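Local coordinates for dual specificity protein phosphatase 18 (Homo sapiens, PDB 2ESB) that removes phosphate from tyrosine, serine and threonine residues of proteins, preferring phosphotyrosine and doubly phosphorylated MAP kinase peptides over phosphothreonine, at residues L20-T24 / W133-R138; I46-V52 / G98-C104; L79-F83 / A113-A117; M125-D129 / L151-E155. All coordinates share one frame. Residues are numbered along the deposited sequence.

In the fold
All four contacts belong to one dual specificity phosphatase domain. Interaction 2 joins two parallel strands of the central sheet and ends at Cys-104, the predicted phosphocysteine nucleophile, whose side chain lies about 3 Å from a bound HEPES molecule. Interaction 1 ties the edge strand 21-24 of that sheet to helix 127-137. The side chain of Arg-138 comes within about 7 Å of that of Cys-104. Helix 110-122 touches both contacts and carries one side of interaction 3: Val-52 CG2 is 3.7 Å from Leu-114 CD1. Interaction 4 packs against interaction 3, with Leu-151 CD1 3.5 Å from Leu-116 CD1. It lies on the opposite side of the chain's centre from interaction 2, their centres about 22 Å apart.

Interaction 1. Residues L20-T24 / W133-R138; sequences LSQIT and WTKSCR
Strand 21-24 is extended at Ser-21 and Gln-22. Helix 133-137 runs nearly antiparallel to it, at 152°, with an axis separation of 8.3 Å. Arg-138 leaves the helix at phi/psi -143/90, and its CA lies 5.8 Å from that of Ser-21. The CA atoms of Ile-23 and Cys-137 are 6.0 Å apart. Ile-23, with both chi angles m, puts CD1 3.5 Å from Cys-137 CB and CG2 3.8 Å from Trp-133 CD1. Trp-133 is t, and its NE1 donates to Ile-23 O at 2.8 Å. Arg-138 extends through three t angles, so that NH1 donates to Ser-21 OG at 2.8 Å. A water lies 2.7 Å from Ser-21 OG and donates to Cys-137 O at 2.8 Å. This is strand-to-helix packing at the sheet edge of the phosphatase fold. Arg-138 also donates through NE to Gly-107 O and through NH2 to Ala-106 O. One guanidinium thus links the edge strand to the backbone of the phosphate-binding loop that begins at Cys-104.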
# COMPACT_ATOMS: atom_id res chain seq x y z
N LEU A 20 -9.12 -8.89 -5.67
CA LEU A 20 -8.85 -7.54 -5.22
C LEU A 20 -9.39 -7.32 -3.82
O LEU A 20 -10.56 -7.57 -3.55
CB LEU A 20 -9.51 -6.52 -6.16
CG LEU A 20 -8.73 -6.00 -7.36
CD1 LEU A 20 -8.03 -7.13 -8.10
CD2 LEU A 20 -9.70 -5.26 -8.28
N SER A 21 -8.52 -6.88 -2.91
CA SER A 21 -8.94 -6.60 -1.55
C SER A 21 -9.33 -5.12 -1.49
O SER A 21 -8.48 -4.24 -1.63
CB SER A 21 -7.79 -6.87 -0.57
OG SER A 21 -7.34 -8.22 -0.68
N GLN A 22 -10.61 -4.85 -1.28
CA GLN A 22 -11.04 -3.46 -1.21
C GLN A 22 -10.67 -2.84 0.14
O GLN A 22 -10.98 -3.41 1.19
CB GLN A 22 -12.54 -3.35 -1.46
CG GLN A 22 -13.00 -1.89 -1.47
CD GLN A 22 -14.39 -1.69 -2.08
OE1 GLN A 22 -15.22 -2.58 -2.06
NE2 GLN A 22 -14.63 -0.50 -2.60
N ILE A 23 -10.02 -1.69 0.12
CA ILE A 23 -9.62 -1.04 1.36
C ILE A 23 -10.54 0.13 1.68
O ILE A 23 -10.93 0.32 2.84
CB ILE A 23 -8.17 -0.54 1.30
CG1 ILE A 23 -7.24 -1.63 0.77
CG2 ILE A 23 -7.72 -0.09 2.70
CD1 ILE A 23 -7.35 -2.97 1.50
N THR A 24 -10.88 0.94 0.68
CA THR A 24 -11.78 2.07 0.88
C THR A 24 -12.70 2.09 -0.32
O THR A 24 -12.63 1.21 -1.17
CB THR A 24 -11.03 3.42 0.92
OG1 THR A 24 -10.56 3.73 -0.40
CG2 THR A 24 -9.83 3.36 1.90
N TRP A 133 -7.11 -1.95 10.25
CA TRP A 133 -8.09 -1.86 9.18
C TRP A 133 -7.63 -2.60 7.92
O TRP A 133 -8.35 -3.42 7.38
CB TRP A 133 -8.37 -0.39 8.83
CG TRP A 133 -9.30 -0.22 7.64
CD1 TRP A 133 -8.94 -0.12 6.32
CD2 TRP A 133 -10.73 -0.23 7.67
NE1 TRP A 133 -10.07 -0.07 5.52
CE2 TRP A 133 -11.18 -0.14 6.33
CE3 TRP A 133 -11.68 -0.30 8.70
CZ2 TRP A 133 -12.54 -0.13 5.99
CZ3 TRP A 133 -13.03 -0.29 8.36
CH2 TRP A 133 -13.45 -0.21 7.02
N THR A 134 -6.41 -2.31 7.47
CA THR A 134 -5.91 -2.95 6.25
C THR A 134 -5.81 -4.46 6.41
O THR A 134 -6.19 -5.22 5.50
CB THR A 134 -4.55 -2.34 5.82
OG1 THR A 134 -4.71 -0.92 5.62
CG2 THR A 134 -4.07 -2.96 4.51
N LYS A 135 -5.30 -4.89 7.55
CA LYS A 135 -5.15 -6.32 7.84
C LYS A 135 -6.53 -7.00 7.82
O LYS A 135 -6.67 -8.15 7.40
CB LYS A 135 -4.47 -6.49 9.21
CG LYS A 135 -4.46 -7.90 9.77
CD LYS A 135 -3.23 -8.65 9.36
CE LYS A 135 -3.15 -9.96 10.13
NZ LYS A 135 -1.96 -10.74 9.73
N SER A 136 -7.56 -6.29 8.28
CA SER A 136 -8.92 -6.83 8.28
C SER A 136 -9.39 -6.99 6.83
O SER A 136 -10.09 -7.94 6.51
CB SER A 136 -9.89 -5.91 9.01
OG SER A 136 -9.56 -5.81 10.39
N CYS A 137 -9.00 -6.06 5.96
CA CYS A 137 -9.40 -6.14 4.56
C CYS A 137 -8.59 -7.16 3.79
O CYS A 137 -9.11 -7.81 2.88
CB CYS A 137 -9.24 -4.80 3.86
SG CYS A 137 -10.21 -3.45 4.52
N ARG A 138 -7.31 -7.29 4.13
CA ARG A 138 -6.44 -8.23 3.43
C ARG A 138 -5.50 -8.84 4.47
O ARG A 138 -4.41 -8.34 4.71
CB ARG A 138 -5.63 -7.49 2.36
CG ARG A 138 -4.82 -8.39 1.44
CD ARG A 138 -4.05 -7.57 0.40
NE ARG A 138 -3.20 -8.40 -0.46
CZ ARG A 138 -3.65 -9.18 -1.44
NH1 ARG A 138 -4.95 -9.24 -1.70
NH2 ARG A 138 -2.80 -9.90 -2.17
O HOH W 1 -8.83 -9.77 0.90

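Interaction 2. Residues I46-V52 / G98-C104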
# COMPACT_ATOMS: atom_id res chain seq x y z
N ILE A 46 -11.88 -0.28 -11.74
CA ILE A 46 -10.55 0.28 -11.50
C ILE A 46 -10.16 1.20 -12.67
O ILE A 46 -10.23 0.80 -13.83
CB ILE A 46 -9.49 -0.83 -11.38
CG1 ILE A 46 -9.86 -1.82 -10.27
CG2 ILE A 46 -8.13 -0.19 -11.07
CD1 ILE A 46 -10.09 -1.19 -8.91
N THR A 47 -9.71 2.41 -12.36
CA THR A 47 -9.32 3.37 -13.41
C THR A 47 -7.85 3.74 -13.34
O THR A 47 -7.30 4.32 -14.29
CB THR A 47 -10.13 4.68 -13.32
OG1 THR A 47 -9.95 5.28 -12.03
CG2 THR A 47 -11.60 4.42 -13.56
N MET A 48 -7.22 3.39 -12.22
CA MET A 48 -5.81 3.69 -11.99
C MET A 48 -5.12 2.47 -11.37
O MET A 48 -5.60 1.93 -10.38
CB MET A 48 -5.67 4.88 -11.04
CG MET A 48 -4.22 5.31 -10.79
SD MET A 48 -3.50 6.13 -12.24
CE MET A 48 -1.81 5.55 -12.16
N VAL A 49 -4.01 2.06 -11.95
CA VAL A 49 -3.24 0.94 -11.44
C VAL A 49 -1.83 1.41 -11.08
O VAL A 49 -1.10 1.94 -11.92
CB VAL A 49 -3.13 -0.20 -12.48
CG1 VAL A 49 -2.20 -1.29 -11.95
CG2 VAL A 49 -4.52 -0.80 -12.77
N ILE A 50 -1.46 1.23 -9.81
CA ILE A 50 -0.15 1.63 -9.34
C ILE A 50 0.64 0.38 -8.97
O ILE A 50 0.34 -0.29 -7.98
CB ILE A 50 -0.25 2.55 -8.10
CG1 ILE A 50 -1.09 3.80 -8.45
CG2 ILE A 50 1.15 2.98 -7.68
CD1 ILE A 50 -1.20 4.84 -7.32
N ASN A 51 1.63 0.08 -9.79
CA ASN A 51 2.47 -1.10 -9.64
C ASN A 51 3.67 -0.73 -8.78
O ASN A 51 4.59 -0.03 -9.22
CB ASN A 51 2.88 -1.56 -11.05
CG ASN A 51 3.85 -2.73 -11.07
OD1 ASN A 51 4.42 -3.12 -10.05
ND2 ASN A 51 4.05 -3.29 -12.25
N VAL A 52 3.66 -1.20 -7.54
CA VAL A 52 4.75 -0.90 -6.62
C VAL A 52 5.78 -2.03 -6.64
O VAL A 52 5.91 -2.80 -5.69
CB VAL A 52 4.22 -0.70 -5.17
CG1 VAL A 52 5.27 0.00 -4.33
CG2 VAL A 52 2.93 0.13 -5.19
N GLY A 98 -12.70 8.18 -9.66
CA GLY A 98 -12.10 6.97 -10.19
C GLY A 98 -11.76 6.08 -9.02
O GLY A 98 -12.10 6.40 -7.89
N ARG A 99 -11.11 4.95 -9.30
CA ARG A 99 -10.72 4.01 -8.25
C ARG A 99 -9.30 3.52 -8.54
O ARG A 99 -8.94 3.27 -9.69
CB ARG A 99 -11.68 2.82 -8.20
CG ARG A 99 -13.11 3.21 -7.87
CD ARG A 99 -13.98 1.99 -7.60
NE ARG A 99 -15.39 2.37 -7.58
CZ ARG A 99 -16.38 1.58 -7.19
NH1 ARG A 99 -16.13 0.35 -6.78
NH2 ARG A 99 -17.64 2.03 -7.23
N THR A 100 -8.52 3.35 -7.48
CA THR A 100 -7.14 2.94 -7.63
C THR A 100 -6.84 1.55 -7.09
O THR A 100 -7.32 1.16 -6.03
CB THR A 100 -6.21 3.94 -6.88
OG1 THR A 100 -6.44 5.27 -7.38
CG2 THR A 100 -4.75 3.57 -7.07
N LEU A 101 -6.04 0.80 -7.86
CA LEU A 101 -5.56 -0.51 -7.43
C LEU A 101 -4.07 -0.36 -7.19
O LEU A 101 -3.31 0.02 -8.09
CB LEU A 101 -5.76 -1.61 -8.49
CG LEU A 101 -4.98 -2.92 -8.21
CD1 LEU A 101 -5.52 -3.61 -6.93
CD2 LEU A 101 -5.10 -3.88 -9.40
N LEU A 102 -3.65 -0.63 -5.96
CA LEU A 102 -2.25 -0.62 -5.60
C LEU A 102 -1.88 -2.10 -5.61
O LEU A 102 -2.58 -2.89 -4.98
CB LEU A 102 -2.03 -0.12 -4.17
CG LEU A 102 -1.80 1.35 -3.88
CD1 LEU A 102 -1.81 1.55 -2.36
CD2 LEU A 102 -0.47 1.78 -4.51
N HIS A 103 -0.81 -2.49 -6.30
CA HIS A 103 -0.38 -3.89 -6.28
C HIS A 103 1.14 -3.99 -6.36
O HIS A 103 1.83 -3.04 -6.72
CB HIS A 103 -0.99 -4.68 -7.45
CG HIS A 103 -0.29 -4.48 -8.75
ND1 HIS A 103 0.79 -5.25 -9.14
CD2 HIS A 103 -0.51 -3.61 -9.77
CE1 HIS A 103 1.19 -4.87 -10.34
NE2 HIS A 103 0.42 -3.88 -10.75
N CYS A 104 1.65 -5.14 -5.97
CA CYS A 104 3.08 -5.40 -6.07
C CYS A 104 3.12 -6.85 -6.58
O CYS A 104 2.28 -7.22 -7.41
CB CYS A 104 3.79 -5.18 -4.72
SG CYS A 104 3.05 -5.93 -3.24
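Ile-46 sets CG2 3.8 Å from Leu-101 CB. Thr-47 N donates to Arg-99 O at 2.9 Å, and its OG1 accepts from Arg-99 N at 3.0 Å. A side chain on Gly-98 would clash with that hydroxyl. Met-48 N shares Arg-99 O at 3.1 Å, while Met-48 O accepts from Leu-101 N at 2.8 Å. Val-49 places CG1 3.6 Å from His-103 CD2, at the ring edge. Here the pairing is regular and parallel, joining two inner strands of the central sheet of the phosphatase fold. Strand 100-103 leads into the signature loop beginning at Cys-104, the predicted nucleophile. Ile-50 N donates to Leu-101 O at 2.8 Å, and Ile-50 O accepts from His-103 N at 3.0 Å. Its CB meets Leu-102 CD2 at 3.7 Å. Asn-51 lays CA over the His-103 ring, 4.0 Å from the centroid, a CH-pi contact. Its side chain bonds to Ser-53, Val-56 and Asn-58. Val-52 N donates to His-103 O at 2.7 Å, and Val-52 O lies 3.3 Å from Cys-104 CB.

Interaction 3. Residues L79-F83 / A113-A117; sequences LCDFF and ALCLA
The Phe-83 ring lies beside helix 110-122 and has the methyl group of Ala-117 over one face. Ala-117 CB is 4.1 Å from the ring centroid and 27° off the normal, a CH-pi contact. In the phosphatase fold this joins the start of helix 83-95 to the helix that follows the catalytic loop. Residues 79-81 take helical backbone angles but do not form a regular helix. The turn is held by Phe-82 N to Leu-79 O at 2.8 Å and Phe-83 N to Cys-80 O at 3.1 Å. Residues 113-117 are regular helix. The closest CA pair is Phe-83 with Ala-117, at 5.8 Å. Phe-83 starts sideways from its backbone; with chi1 m, its ring ends near the helix. Leu-114, m then t, places CD2 3.6 Å from Phe-83 CD2, at the ring edge. The same CD2 is 3.6 Å from Leu-79 CD2, so one leucine methyl touches both partners. Leu-79, with chi1 at -123°, also packs CD1 3.7 Å from Ala-113 CB. The apolar cluster continues through Val-52 and, in helix 145-159, Leu-151 and Tyr-154. A water bridges the two backbones, donating to Phe-83 O at 3.1 Å and to Leu-114 O at 3.0 Å.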
# COMPACT_ATOMS: atom_id res chain seq x y z
N LEU A 79 10.94 3.34 -0.04
CA LEU A 79 9.54 3.47 -0.44
C LEU A 79 9.02 4.78 0.13
O LEU A 79 8.13 5.40 -0.45
CB LEU A 79 8.70 2.34 0.14
CG LEU A 79 7.88 1.45 -0.80
CD1 LEU A 79 6.87 0.70 0.05
CD2 LEU A 79 7.17 2.26 -1.89
N CYS A 80 9.58 5.19 1.26
CA CYS A 80 9.19 6.43 1.93
C CYS A 80 9.19 7.64 1.00
O CYS A 80 8.39 8.56 1.20
CB CYS A 80 10.08 6.70 3.14
SG CYS A 80 11.84 6.74 2.77
N ASP A 81 10.07 7.67 0.00
CA ASP A 81 10.09 8.82 -0.91
C ASP A 81 8.80 8.92 -1.72
O ASP A 81 8.49 9.97 -2.29
CB ASP A 81 11.28 8.75 -1.88
CG ASP A 81 12.61 8.77 -1.16
OD1 ASP A 81 12.67 9.30 -0.03
OD2 ASP A 81 13.60 8.27 -1.72
N PHE A 82 8.02 7.85 -1.74
CA PHE A 82 6.77 7.87 -2.48
C PHE A 82 5.52 7.99 -1.61
O PHE A 82 4.43 8.10 -2.15
CB PHE A 82 6.66 6.62 -3.37
CG PHE A 82 7.71 6.55 -4.43
CD1 PHE A 82 8.94 5.96 -4.18
CD2 PHE A 82 7.47 7.10 -5.69
CE1 PHE A 82 9.92 5.92 -5.16
CE2 PHE A 82 8.45 7.06 -6.69
CZ PHE A 82 9.68 6.47 -6.42
N PHE A 83 5.68 7.97 -0.29
CA PHE A 83 4.53 8.07 0.62
C PHE A 83 3.58 9.23 0.30
O PHE A 83 2.39 9.02 0.08
CB PHE A 83 4.99 8.20 2.08
CG PHE A 83 5.53 6.92 2.69
CD1 PHE A 83 6.13 6.95 3.95
CD2 PHE A 83 5.44 5.71 2.02
CE1 PHE A 83 6.63 5.78 4.54
CE2 PHE A 83 5.94 4.53 2.60
CZ PHE A 83 6.53 4.57 3.87
N ALA A 113 2.41 -1.18 2.30
CA ALA A 113 3.04 -0.04 2.97
C ALA A 113 2.53 1.28 2.42
O ALA A 113 2.29 2.23 3.18
CB ALA A 113 4.57 -0.12 2.81
N LEU A 114 2.36 1.37 1.10
CA LEU A 114 1.86 2.62 0.52
C LEU A 114 0.42 2.85 0.95
O LEU A 114 -0.01 3.99 1.16
CB LEU A 114 1.98 2.61 -1.00
CG LEU A 114 3.41 2.72 -1.53
CD1 LEU A 114 3.39 3.04 -3.01
CD2 LEU A 114 4.16 3.82 -0.80
N CYS A 115 -0.34 1.76 1.08
CA CYS A 115 -1.72 1.86 1.51
C CYS A 115 -1.78 2.43 2.93
O CYS A 115 -2.59 3.31 3.21
CB CYS A 115 -2.39 0.48 1.47
SG CYS A 115 -4.09 0.49 2.15
N LEU A 116 -0.91 1.93 3.82
CA LEU A 116 -0.89 2.42 5.20
C LEU A 116 -0.57 3.91 5.23
O LEU A 116 -1.20 4.67 5.98
CB LEU A 116 0.14 1.66 6.05
CG LEU A 116 -0.09 0.15 6.20
CD1 LEU A 116 0.98 -0.43 7.12
CD2 LEU A 116 -1.49 -0.12 6.77
N ALA A 117 0.38 4.35 4.41
CA ALA A 117 0.75 5.75 4.37
C ALA A 117 -0.45 6.58 3.92
O ALA A 117 -0.73 7.64 4.49
CB ALA A 117 1.94 5.98 3.42
O HOH W 2 1.18 6.23 -0.36

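Interaction 4. Residues M125-D129 / L151-E155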
# COMPACT_ATOMS: atom_id res chain seq x y z
N MET A 125 -6.02 8.32 10.27
CA MET A 125 -5.85 7.12 11.08
C MET A 125 -4.44 6.99 11.61
O MET A 125 -3.48 7.36 10.94
CB MET A 125 -6.19 5.87 10.26
CG MET A 125 -7.66 5.74 9.89
SD MET A 125 -7.99 4.39 8.75
CE MET A 125 -8.35 3.08 9.86
N SER A 126 -4.31 6.49 12.84
CA SER A 126 -2.99 6.27 13.42
C SER A 126 -2.41 5.10 12.62
O SER A 126 -3.16 4.37 11.97
CB SER A 126 -3.12 5.87 14.88
OG SER A 126 -3.84 4.65 14.97
N LEU A 127 -1.09 4.93 12.67
CA LEU A 127 -0.46 3.82 11.96
C LEU A 127 -1.09 2.52 12.45
O LEU A 127 -1.39 1.62 11.67
CB LEU A 127 1.06 3.80 12.18
CG LEU A 127 1.85 2.67 11.49
CD1 LEU A 127 1.53 2.65 9.98
CD2 LEU A 127 3.36 2.87 11.71
N LEU A 128 -1.29 2.43 13.76
CA LEU A 128 -1.89 1.22 14.34
C LEU A 128 -3.29 0.96 13.77
O LEU A 128 -3.60 -0.17 13.36
CB LEU A 128 -1.97 1.35 15.87
CG LEU A 128 -2.63 0.18 16.63
CD1 LEU A 128 -1.86 -1.10 16.38
CD2 LEU A 128 -2.68 0.49 18.12
N ASP A 129 -4.13 1.99 13.75
CA ASP A 129 -5.49 1.81 13.23
C ASP A 129 -5.49 1.55 11.73
O ASP A 129 -6.31 0.78 11.23
CB ASP A 129 -6.38 3.03 13.56
CG ASP A 129 -6.73 3.11 15.05
OD1 ASP A 129 -6.56 2.11 15.78
OD2 ASP A 129 -7.20 4.18 15.50
N LEU A 151 7.36 3.83 7.93
CA LEU A 151 5.98 4.19 8.26
C LEU A 151 5.89 4.86 9.63
O LEU A 151 5.13 5.81 9.83
CB LEU A 151 5.08 2.95 8.21
CG LEU A 151 4.76 2.42 6.81
CD1 LEU A 151 4.12 1.04 6.91
CD2 LEU A 151 3.84 3.39 6.09
N ILE A 152 6.69 4.38 10.58
CA ILE A 152 6.72 4.98 11.91
C ILE A 152 7.26 6.41 11.81
O ILE A 152 6.73 7.34 12.44
CB ILE A 152 7.60 4.12 12.86
CG1 ILE A 152 6.84 2.84 13.23
CG2 ILE A 152 7.96 4.90 14.12
CD1 ILE A 152 7.70 1.78 13.91
N HIS A 153 8.30 6.61 11.01
CA HIS A 153 8.85 7.95 10.84
C HIS A 153 7.80 8.87 10.18
O HIS A 153 7.64 10.03 10.57
CB HIS A 153 10.12 7.90 9.98
CG HIS A 153 10.72 9.24 9.71
ND1 HIS A 153 10.53 9.92 8.52
CD2 HIS A 153 11.48 10.05 10.48
CE1 HIS A 153 11.15 11.08 8.58
NE2 HIS A 153 11.74 11.19 9.75
N TYR A 154 7.08 8.35 9.20
CA TYR A 154 6.05 9.13 8.51
C TYR A 154 4.90 9.44 9.48
O TYR A 154 4.36 10.54 9.47
CB TYR A 154 5.53 8.34 7.31
CG TYR A 154 4.60 9.09 6.39
CD1 TYR A 154 4.93 10.34 5.90
CD2 TYR A 154 3.39 8.53 5.98
CE1 TYR A 154 4.09 11.03 5.01
CE2 TYR A 154 2.54 9.20 5.09
CZ TYR A 154 2.90 10.45 4.61
OH TYR A 154 2.09 11.13 3.74
N GLU A 155 4.52 8.47 10.31
CA GLU A 155 3.46 8.70 11.29
C GLU A 155 3.86 9.85 12.20
O GLU A 155 3.06 10.74 12.49
CB GLU A 155 3.20 7.46 12.15
CG GLU A 155 2.05 7.68 13.14
CD GLU A 155 1.83 6.52 14.10
OE1 GLU A 155 0.67 6.34 14.53
OE2 GLU A 155 2.79 5.81 14.45
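Leu-151 opens the helical segment, and its CB points toward residues 125-129. Leu-127 CD2 lies 3.9 Å from Leu-151 CB and 3.8 Å from Leu-151 C, so this methyl rests partly on helix backbone. Ile-152, one residue on, offers CG1 to the same Leu-127 CD2 at 3.8 Å. Leu-127, t then p, therefore spans the two neighbouring residues. The contact brings the N-terminus of helix 127-137 against the side of helix 145-159, within the helical part of the dual specificity phosphatase domain, away from the predicted nucleophile Cys-104. Helix 110-122 adjoins the same leucine through Met-120. The Tyr-154 ring meets that of Phe-83, which links this contact to interaction 3. Glu-155 makes the polar link. Its extended side chain lets OE1 accept from Leu-127 N at 2.9 Å, and its CD lies 3.4 Å from Leu-127 CB. The Glu-155 and Leu-127 CA atoms are 6.3 Å apart, the closest such pair. Ser-126 is the N-cap of the helix, and its OG accepts from Asp-129 N at 2.9 Å. The carboxylate thus takes up a second amide of the first helical turn. It is also bonded to Thr-163 through OE1 and to Asn-162 through OE2.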